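Local coordinates for protein lytic Polysaccharide Monooxygenase (Phytophthora infestans, PDB 6Z5Y) that binds copper and, as a secreted lytic polysaccharide monooxygenase of a plant pathogen, probably cleaves pectin oxidatively during infection, with this chain holding the copper-binding domain, at residues Asn112-Cys115 with Gln116-Tyr119; Asp121-Gln124 with Gln125-Ala128. All coordinates share one frame; numbering follows the deposited sequence.

Contact 1: Asn112-Cys115 with Gln116-Tyr119; sequences NDDC and QSAY
D114 and S117 meet at the N-terminus of the short helix 115-119, with D114 as its N-cap. The S117 hydroxyl donates to D114 OD2 over 2.7 Å, reaching that oxygen on its anti side and 31° out of the carboxylate plane. The backbone N of S117 adds a weak capping bond to the same OD2, so one carboxylate oxygen serves both the amide and the hydroxyl of a single residue. A chi1 of -180° places the D114 carboxylate opposite its own backbone N, within reach of S117. The helical bonds start beside it: A118 N reaches D114 O at 3.2 Å, and Y119 N reaches C115 O at 3.0 Å.

On another flank, the A118 methyl packs against N112, its CB 3.5 Å from N112 ND2, while also lying over the centre of one face of the Y119 ring. That ring comes to the N112 stem obliquely, with Y119 OH 3.5 Å from N112 CB. At the ring's edge, C115 SG lies 3.7 Å from Y119 CE2, a sulfur-aromatic contact in the conformer described; C115 is modelled in two, so this is provisional. The sulfur is joined to C100 by a disulfide.

The second shell holds the cap in place. G98 N donates to D114 OD1, so both carboxylate oxygens are engaged. One water links D114 OD2 to Q116 NE2, which also donates to D37. Upstream, N112 forms an Asx turn that leads the end of strand 107-112 into the helix: D114 N donates to N112 OD1 at 2.9 Å, with an N-H...O angle of 161°. A second water donates to N112 OD1 and to S117 OG, 2.8 Å from each.

Contact 2: Asp121-Gln124 with Gln125-Ala128; sequences DGTQ and QTIA
T126 brings its hydroxyl to D121 from above the carboxylate plane: T126 OG1 donates to D121 OD2 at 2.6 Å while standing 44° out of that plane. The two side chains cross at about a right angle, and T126 CB rests over the carboxylate, close to both of its oxygens. The other oxygen, OD1, is taken by T123, whose backbone N donates to it and makes an Asx turn starting at D121. T123 OG1 donates to D121 OD1 as well, at 2.6 Å, meeting the syn lone pair of that carboxylate oxygen. Three bonds therefore fix the rotation of the carboxylate.

T123 carries the connection onward. Its chi1 of 76° sets OG1 between its own backbone N and carbonyl carbon, where the oxygen can give its proton to D121 and still accept from T126 N at 3.2 Å. Side chain and backbone of T126 are thus both tied back to the start of the loop. A water accepts from D121 N and lies 2.8 Å from both T123 O and T126 O, though it has more acceptors in reach than protons to give.

At the outer tip Q125 bends at chi2, which folds its amide back so that OE1 comes within 3.4 Å of T123 CB and beside Q124 CG. The Q124 and Q125 amides are turned 52° against each other. D121, Q124, Q125, T126 and I127 all touch neighbouring molecules in the crystal, so the lattice may influence the loop.

This polar surface loop joins helix 115-119 to strand 129-130. Backbone hydrogen bonds join Q124 to G93 and A128 to F90 and R92, and I127 packs on T89 of strand 88-90.

In the fold
Contact 1 and contact 2 follow each other along the chain: the capped helix 115-119 closes the first, and the loop of the second carries the chain on to strand 129-130. Their centres are 12 Å apart, and they touch where Y119 O packs on A128 CB at 3.3 Å. Both approach the copper site formed by H1, H96 and Y164. The Q116 side chain lies about 5 Å from that of H96 and about 9 Å from the copper ion; the Q124 side chain is about 8 Å from the ion and from each histidine side chain. Both contacts therefore belong to the surroundings of the copper, without ligating it.

Contact 1: Asn112-Cys115 with Gln116-Tyr119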
loop_
_atom_site.group_PDB
_atom_site.type_symbol
_atom_site.label_atom_id
_atom_site.label_comp_id
_atom_site.label_asym_id
_atom_site.label_seq_id
_atom_site.Cartn_x
_atom_site.Cartn_y
_atom_site.Cartn_z
ATOM N N ASN A 112 6.543 2.112 -5.957
ATOM C CA ASN A 112 7.081 1.087 -6.887
ATOM C C ASN A 112 5.926 0.442 -7.638
ATOM O O ASN A 112 4.840 0.231 -7.073
ATOM C CB ASN A 112 7.919 0.049 -6.146
ATOM C CG ASN A 112 8.804 -0.753 -7.056
ATOM O OD1 ASN A 112 8.368 -1.711 -7.674
ATOM N ND2 ASN A 112 10.055 -0.346 -7.166
ATOM N N ASP A 113 6.171 0.144 -8.902
ATOM C CA ASP A 113 5.126 -0.468 -9.739
ATOM C C ASP A 113 4.859 -1.922 -9.364
ATOM O O ASP A 113 3.794 -2.479 -9.722
ATOM C CB ASP A 113 5.556 -0.401 -11.199
ATOM C CG ASP A 113 5.594 1.020 -11.756
ATOM O OD1 ASP A 113 4.936 1.916 -11.176
ATOM O OD2 ASP A 113 6.274 1.177 -12.771
ATOM N N ASP A 114 5.793 -2.553 -8.671
ATOM C CA ASP A 114 5.595 -3.962 -8.276
ATOM C C ASP A 114 6.342 -4.223 -6.970
ATOM O O ASP A 114 7.489 -4.630 -6.956
ATOM C CB ASP A 114 6.052 -4.940 -9.343
ATOM C CG ASP A 114 5.825 -6.372 -8.888
ATOM O OD1 ASP A 114 4.740 -6.641 -8.364
ATOM O OD2 ASP A 114 6.729 -7.199 -9.095
ATOM N N CYS A 115 5.660 -3.968 -5.877
ATOM C CA CYS A 115 6.296 -4.093 -4.571
ATOM C C CYS A 115 6.794 -5.500 -4.284
ATOM O O CYS A 115 7.860 -5.621 -3.641
ATOM C CB CYS A 115 5.397 -3.540 -3.481
ATOM S SG CYS A 115 5.297 -1.755 -3.752
ATOM N N GLN A 116 6.157 -6.516 -4.827
ATOM C CA GLN A 116 6.591 -7.913 -4.648
ATOM C C GLN A 116 8.050 -8.089 -5.083
ATOM O O GLN A 116 8.794 -8.762 -4.366
ATOM C CB GLN A 116 5.655 -8.822 -5.435
ATOM C CG GLN A 116 6.000 -10.293 -5.307
ATOM C CD GLN A 116 4.990 -11.190 -5.972
ATOM O OE1 GLN A 116 4.289 -11.926 -5.283
ATOM N NE2 GLN A 116 4.878 -11.087 -7.294
ATOM N N SER A 117 8.412 -7.570 -6.245
ATOM C CA SER A 117 9.776 -7.768 -6.759
ATOM C C SER A 117 10.737 -6.776 -6.115
ATOM O O SER A 117 11.907 -7.078 -6.019
ATOM C CB SER A 117 9.827 -7.721 -8.262
ATOM O OG SER A 117 9.299 -6.532 -8.802
ATOM N N ALA A 118 10.292 -5.628 -5.650
ATOM C CA ALA A 118 11.208 -4.578 -5.166
ATOM C C ALA A 118 11.617 -4.796 -3.720
ATOM O O ALA A 118 12.724 -4.387 -3.364
ATOM C CB ALA A 118 10.575 -3.235 -5.331
ATOM N N TYR A 119 10.719 -5.304 -2.885
ATOM C CA TYR A 119 10.853 -5.206 -1.404
ATOM C C TYR A 119 10.798 -6.531 -0.685
ATOM O O TYR A 119 11.029 -6.499 0.547
ATOM C CB TYR A 119 9.824 -4.272 -0.799
ATOM C CG TYR A 119 9.888 -2.918 -1.442
ATOM C CD1 TYR A 119 11.035 -2.131 -1.391
ATOM C CD2 TYR A 119 8.781 -2.422 -2.119
ATOM C CE1 TYR A 119 11.069 -0.907 -2.036
ATOM C CE2 TYR A 119 8.788 -1.176 -2.712
ATOM C CZ TYR A 119 9.947 -0.432 -2.705
ATOM O OH TYR A 119 9.923 0.759 -3.377
HETATM O O HOH W 1 9.680 -3.747 -9.032
HETATM O O HOH W 2 6.623 -9.776 -9.062
#

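Contact 2: Asp121-Gln124 with Gln125-Ala128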
loop_
_atom_site.group_PDB
_atom_site.type_symbol
_atom_site.label_atom_id
_atom_site.label_comp_id
_atom_site.label_asym_id
_atom_site.label_seq_id
_atom_site.Cartn_x
_atom_site.Cartn_y
_atom_site.Cartn_z
ATOM N N ASP A 121 11.135 -11.189 -1.263
ATOM C CA ASP A 121 11.652 -12.322 -2.095
ATOM C C ASP A 121 10.474 -13.143 -2.657
ATOM O O ASP A 121 10.742 -14.222 -3.201
ATOM C CB ASP A 121 12.692 -13.133 -1.303
ATOM C CG ASP A 121 12.131 -13.917 -0.130
ATOM O OD1 ASP A 121 10.879 -13.995 -0.023
ATOM O OD2 ASP A 121 12.993 -14.611 0.538
ATOM N N GLY A 122 9.238 -12.667 -2.598
ATOM C CA GLY A 122 8.051 -13.339 -3.157
ATOM C C GLY A 122 7.468 -14.389 -2.225
ATOM O O GLY A 122 6.355 -14.905 -2.552
ATOM N N THR A 123 8.114 -14.601 -1.065
ATOM C CA THR A 123 7.688 -15.536 -0.008
ATOM C C THR A 123 7.082 -14.733 1.123
ATOM O O THR A 123 7.589 -13.611 1.406
ATOM C CB THR A 123 8.825 -16.423 0.546
ATOM O OG1 THR A 123 9.735 -15.779 1.445
ATOM C CG2 THR A 123 9.633 -17.072 -0.569
ATOM N N GLN A 124 6.080 -15.293 1.792
ATOM C CA GLN A 124 5.516 -14.616 2.973
ATOM C C GLN A 124 6.491 -14.722 4.133
ATOM O O GLN A 124 6.388 -13.918 5.056
ATOM C CB GLN A 124 4.159 -15.185 3.364
ATOM C CG GLN A 124 4.196 -16.643 3.759
ATOM C CD GLN A 124 2.823 -17.186 3.568
ATOM O OE1 GLN A 124 2.369 -17.317 2.455
ATOM N NE2 GLN A 124 2.159 -17.400 4.679
ATOM N N GLN A 125 7.395 -15.694 4.131
ATOM C CA GLN A 125 8.303 -15.993 5.259
ATOM C C GLN A 125 9.333 -14.877 5.432
ATOM O O GLN A 125 9.711 -14.586 6.566
ATOM C CB GLN A 125 9.017 -17.311 5.003
ATOM C CG GLN A 125 8.133 -18.556 5.112
ATOM C CD GLN A 125 7.352 -18.890 3.873
ATOM O OE1 GLN A 125 7.201 -18.131 2.927
ATOM N NE2 GLN A 125 6.835 -20.105 3.841
ATOM N N THR A 126 9.804 -14.309 4.342
ATOM C CA THR A 126 10.867 -13.268 4.417
ATOM C C THR A 126 10.220 -11.901 4.582
ATOM O O THR A 126 9.461 -11.497 3.716
ATOM C CB THR A 126 11.715 -13.290 3.158
ATOM O OG1 THR A 126 12.332 -14.571 3.099
ATOM C CG2 THR A 126 12.789 -12.232 3.174
ATOM N N ILE A 127 10.528 -11.194 5.646
ATOM C CA ILE A 127 9.891 -9.898 5.890
ATOM C C ILE A 127 10.262 -8.904 4.791
ATOM O O ILE A 127 11.429 -8.749 4.482
ATOM C CB ILE A 127 10.296 -9.373 7.266
ATOM C CG1 ILE A 127 9.977 -10.376 8.366
ATOM C CG2 ILE A 127 9.681 -8.013 7.532
ATOM C CD1 ILE A 127 8.561 -10.832 8.418
ATOM N N ALA A 128 9.263 -8.250 4.221
ATOM C CA ALA A 128 9.500 -7.190 3.236
ATOM C C ALA A 128 9.859 -5.888 3.942
ATOM O O ALA A 128 9.230 -5.527 4.917
ATOM C CB ALA A 128 8.295 -6.994 2.343
HETATM O O HOH W 3 9.179 -11.364 0.922
#